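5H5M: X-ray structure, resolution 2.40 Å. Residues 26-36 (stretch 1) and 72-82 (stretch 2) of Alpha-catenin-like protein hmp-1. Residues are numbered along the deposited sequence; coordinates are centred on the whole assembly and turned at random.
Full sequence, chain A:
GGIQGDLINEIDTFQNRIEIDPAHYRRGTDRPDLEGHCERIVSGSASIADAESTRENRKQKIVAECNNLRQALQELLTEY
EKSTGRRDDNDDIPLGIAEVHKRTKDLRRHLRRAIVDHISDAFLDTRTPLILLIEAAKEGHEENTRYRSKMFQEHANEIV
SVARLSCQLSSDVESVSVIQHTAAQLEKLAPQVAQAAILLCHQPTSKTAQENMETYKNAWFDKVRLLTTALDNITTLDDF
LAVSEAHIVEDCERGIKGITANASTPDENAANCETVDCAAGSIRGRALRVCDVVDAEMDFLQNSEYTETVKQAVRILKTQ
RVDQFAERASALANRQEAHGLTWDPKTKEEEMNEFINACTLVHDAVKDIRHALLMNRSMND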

# COMPACT_ATOMS: atom_id res chain seq x y z
N ARG A 26 8.36 -37.36 -16.11
CA ARG A 26 7.77 -38.60 -15.62
C ARG A 26 6.44 -38.31 -14.93
O ARG A 26 6.41 -37.61 -13.92
CB ARG A 26 8.72 -39.32 -14.66
CG ARG A 26 10.13 -39.49 -15.18
CD ARG A 26 11.11 -39.75 -14.05
NE ARG A 26 10.86 -41.04 -13.41
CZ ARG A 26 11.40 -41.41 -12.25
NH1 ARG A 26 12.20 -40.58 -11.60
NH2 ARG A 26 11.12 -42.60 -11.74
N ARG A 27 5.35 -38.85 -15.48
CA ARG A 27 4.01 -38.56 -14.99
C ARG A 27 3.84 -38.84 -13.50
O ARG A 27 3.28 -38.03 -12.77
CB ARG A 27 2.97 -39.37 -15.78
CG ARG A 27 1.57 -39.26 -15.21
CD ARG A 27 0.56 -40.10 -15.97
NE ARG A 27 -0.74 -40.08 -15.31
CZ ARG A 27 -1.66 -39.13 -15.48
NH1 ARG A 27 -1.43 -38.13 -16.31
NH2 ARG A 27 -2.81 -39.20 -14.83
N GLY A 28 4.33 -39.99 -13.05
CA GLY A 28 4.13 -40.41 -11.67
C GLY A 28 4.92 -39.63 -10.63
O GLY A 28 4.72 -39.81 -9.43
N THR A 29 5.82 -38.76 -11.09
CA THR A 29 6.62 -37.96 -10.16
C THR A 29 6.55 -36.47 -10.48
O THR A 29 6.28 -35.66 -9.60
CB THR A 29 8.10 -38.41 -10.16
OG1 THR A 29 8.56 -38.53 -11.51
CG2 THR A 29 8.25 -39.75 -9.46
N ASP A 30 6.79 -36.11 -11.74
CA ASP A 30 6.84 -34.71 -12.15
C ASP A 30 5.47 -34.05 -12.12
O ASP A 30 5.36 -32.83 -11.99
CB ASP A 30 7.45 -34.58 -13.54
CG ASP A 30 8.97 -34.62 -13.52
OD1 ASP A 30 9.57 -33.98 -12.63
OD2 ASP A 30 9.56 -35.29 -14.39
N ARG A 31 4.41 -34.85 -12.25
CA ARG A 31 3.06 -34.29 -12.25
C ARG A 31 2.51 -34.01 -10.84
O ARG A 31 1.99 -32.92 -10.60
CB ARG A 31 2.10 -35.20 -13.01
CG ARG A 31 0.68 -34.67 -13.06
CD ARG A 31 -0.25 -35.55 -13.87
NE ARG A 31 -1.51 -34.86 -14.12
CZ ARG A 31 -1.94 -34.49 -15.33
NH1 ARG A 31 -1.22 -34.77 -16.40
NH2 ARG A 31 -3.09 -33.86 -15.45
N PRO A 32 2.60 -34.98 -9.90
CA PRO A 32 2.00 -34.70 -8.59
C PRO A 32 2.65 -33.54 -7.83
O PRO A 32 1.96 -32.83 -7.10
CB PRO A 32 2.19 -36.01 -7.82
CG PRO A 32 2.38 -37.05 -8.87
CD PRO A 32 3.11 -36.36 -9.97
N ASP A 33 3.96 -33.35 -7.98
CA ASP A 33 4.64 -32.30 -7.23
C ASP A 33 4.45 -30.94 -7.90
O ASP A 33 4.40 -29.91 -7.23
CB ASP A 33 6.13 -32.61 -7.07
CG ASP A 33 6.91 -32.41 -8.35
OD1 ASP A 33 6.44 -32.86 -9.41
OD2 ASP A 33 8.00 -31.78 -8.29
N LEU A 34 4.33 -30.94 -9.23
CA LEU A 34 4.06 -29.72 -9.97
C LEU A 34 2.64 -29.24 -9.67
O LEU A 34 2.39 -28.04 -9.54
CB LEU A 34 4.26 -29.94 -11.46
CG LEU A 34 5.22 -28.99 -12.19
CD1 LEU A 34 6.44 -28.70 -11.33
CD2 LEU A 34 5.63 -29.60 -13.52
N GLU A 35 1.72 -30.19 -9.56
CA GLU A 35 0.35 -29.89 -9.15
C GLU A 35 0.32 -29.44 -7.69
O GLU A 35 -0.45 -28.56 -7.33
CB GLU A 35 -0.56 -31.11 -9.36
CG GLU A 35 -0.99 -31.32 -10.80
CD GLU A 35 -1.83 -32.57 -10.98
OE1 GLU A 35 -1.85 -33.42 -10.06
OE2 GLU A 35 -2.47 -32.71 -12.04
N GLY A 36 1.15 -30.06 -6.86
CA GLY A 36 1.27 -29.67 -5.47
C GLY A 36 1.89 -28.29 -5.34
O GLY A 36 1.49 -27.48 -4.51
N ALA A 72 -3.83 -23.59 -17.13
CA ALA A 72 -2.62 -23.51 -17.94
C ALA A 72 -1.65 -24.63 -17.59
O ALA A 72 -0.96 -25.14 -18.46
CB ALA A 72 -1.95 -22.15 -17.78
N LEU A 73 -1.59 -25.00 -16.31
CA LEU A 73 -0.69 -26.06 -15.88
C LEU A 73 -1.17 -27.41 -16.40
O LEU A 73 -0.37 -28.23 -16.84
CB LEU A 73 -0.55 -26.10 -14.36
CG LEU A 73 0.33 -27.25 -13.87
CD1 LEU A 73 1.75 -27.12 -14.41
CD2 LEU A 73 0.34 -27.35 -12.35
N GLN A 74 -2.48 -27.63 -16.33
CA GLN A 74 -3.06 -28.88 -16.80
C GLN A 74 -2.80 -29.11 -18.29
O GLN A 74 -2.49 -30.22 -18.71
CB GLN A 74 -4.57 -28.91 -16.53
CG GLN A 74 -4.92 -29.09 -15.06
CD GLN A 74 -4.31 -30.34 -14.46
OE1 GLN A 74 -4.47 -31.44 -14.99
NE2 GLN A 74 -3.59 -30.18 -13.35
N GLU A 75 -2.93 -28.05 -19.08
CA GLU A 75 -2.69 -28.14 -20.52
C GLU A 75 -1.23 -28.46 -20.82
O GLU A 75 -0.94 -29.29 -21.68
CB GLU A 75 -3.10 -26.84 -21.23
CG GLU A 75 -4.59 -26.54 -21.16
CD GLU A 75 -4.94 -25.17 -21.69
OE1 GLU A 75 -4.03 -24.43 -22.10
OE2 GLU A 75 -6.15 -24.83 -21.69
N LEU A 76 -0.32 -27.81 -20.09
CA LEU A 76 1.11 -28.07 -20.23
C LEU A 76 1.44 -29.53 -19.89
O LEU A 76 2.19 -30.18 -20.62
CB LEU A 76 1.92 -27.13 -19.35
CG LEU A 76 3.43 -27.39 -19.27
CD1 LEU A 76 4.09 -27.33 -20.64
CD2 LEU A 76 4.10 -26.39 -18.31
N LEU A 77 0.87 -30.02 -18.80
CA LEU A 77 1.10 -31.40 -18.37
C LEU A 77 0.55 -32.39 -19.40
O LEU A 77 1.12 -33.47 -19.60
CB LEU A 77 0.45 -31.67 -17.01
CG LEU A 77 1.05 -30.92 -15.81
CD1 LEU A 77 0.27 -31.24 -14.53
CD2 LEU A 77 2.52 -31.25 -15.64
N THR A 78 -0.55 -32.01 -20.05
CA THR A 78 -1.13 -32.83 -21.10
C THR A 78 -0.16 -32.93 -22.29
O THR A 78 -0.03 -33.99 -22.90
CB THR A 78 -2.48 -32.27 -21.59
OG1 THR A 78 -3.41 -32.26 -20.49
CG2 THR A 78 -3.06 -33.11 -22.71
N GLU A 79 0.52 -31.83 -22.59
CA GLU A 79 1.48 -31.80 -23.69
C GLU A 79 2.77 -32.54 -23.35
O GLU A 79 3.35 -33.20 -24.22
CB GLU A 79 1.80 -30.36 -24.09
CG GLU A 79 0.62 -29.57 -24.65
CD GLU A 79 0.16 -30.06 -26.02
OE1 GLU A 79 0.78 -30.99 -26.58
OE2 GLU A 79 -0.83 -29.50 -26.54
N TYR A 80 3.21 -32.44 -22.11
CA TYR A 80 4.38 -33.19 -21.66
C TYR A 80 4.16 -34.70 -21.80
O TYR A 80 5.09 -35.45 -22.09
CB TYR A 80 4.72 -32.87 -20.20
CG TYR A 80 5.73 -31.75 -20.02
CD1 TYR A 80 7.02 -31.88 -20.51
CD2 TYR A 80 5.40 -30.60 -19.32
CE1 TYR A 80 7.96 -30.87 -20.34
CE2 TYR A 80 6.33 -29.59 -19.14
CZ TYR A 80 7.60 -29.73 -19.65
OH TYR A 80 8.52 -28.72 -19.47
N GLU A 81 2.92 -35.12 -21.62
CA GLU A 81 2.59 -36.54 -21.62
C GLU A 81 2.27 -37.06 -23.03
O GLU A 81 1.93 -38.22 -23.20
CB GLU A 81 1.43 -36.81 -20.66
CG GLU A 81 1.84 -36.63 -19.20
CD GLU A 81 0.68 -36.47 -18.25
OE1 GLU A 81 -0.49 -36.58 -18.68
OE2 GLU A 81 0.94 -36.23 -17.05
N LYS A 82 2.41 -36.19 -24.02
CA LYS A 82 2.25 -36.59 -25.42
C LYS A 82 3.59 -36.69 -26.15
O LYS A 82 3.63 -36.93 -27.36
CB LYS A 82 1.35 -35.61 -26.17
CG LYS A 82 -0.11 -35.65 -25.75
CD LYS A 82 -0.92 -34.68 -26.58
CE LYS A 82 -2.34 -34.57 -26.06
NZ LYS A 82 -3.18 -33.68 -26.91
O HOH W 1 -4.01 -32.39 -17.47

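The two stretches are largely helical segments of one chain that run side by side in nearly opposite directions. Their N-to-C axes make an angle of 171°, and they approach to 11.1 Å. The antiparallel register pairs Arg27 with Glu81, Arg31 with Leu77, and Glu35 with Leu73, at CA to CA distances of 7.1, 7.0 and 7.8 Å. These partners fall four residues apart on each side, close to the repeat of a helix, so the pairs follow one another in order; Glu81 lies just past the end of its helix. The first helix is kinked at Pro32, whose ring nitrogen carries no hydrogen and cannot bond to the turn before. Together the stretches bury 436 Å² of surface.

Leucines form the apolar part of the contact. Leu34, Leu73 and Leu77 all direct their CA-to-CB bonds toward the other stretch, and all three are buried. Leu34 CD2 lies 4.1 Å from Leu77 CD2. Leu73 CD2 packs against backbone, 3.5 Å from Leu34 O and 4.1 Å from Glu35 CA. The aliphatic part of Glu35 also joins in, with its CG 3.9 Å from Leu77 CD1.

Salt bridges link the arginines to Glu81. The carboxylate of Glu81 is shared: OE1 is 3.0 Å from Arg27 NH1, and OE2 is 2.7 Å from Arg31 NH1. Each oxygen lies near the plane of its guanidinium, at the edge, where the N-H groups point. The Arg31 contact is also a hydrogen bond, with an angle of 149° at the hydrogen. Both arginines leave the backbone sideways, and their extended chains, with chi1 to chi3 all t, bring the charged ends nearer to the second stretch. One face of the Arg31 guanidinium is covered by Leu77, with CB 3.6 Å from NH1. The edge thus meets the carboxylate, while a face, which offers no N-H, lies against carbon.

Glu35 and Gln74 make a further hydrogen bond. Gln74 NE2 donates to Glu35 OE2 at 3.1 Å, and the angle of 173° is almost straight. The same Glu35 OE2 accepts a weak hydrogen bond from Arg31 NE, also at 3.1 Å, as part of a salt bridge within the first stretch. This oxygen therefore takes bonds from both stretches.

Arg31 NH2 and Gln74 OE1 are only 2.8 Å apart, but the angle is too poor for a hydrogen bond. Water 1 provides a connection instead. It accepts from Arg31 NH2 at 2.7 Å and donates to Gln74 O at 2.9 Å, bridging the side chain of one stretch to the backbone of the other.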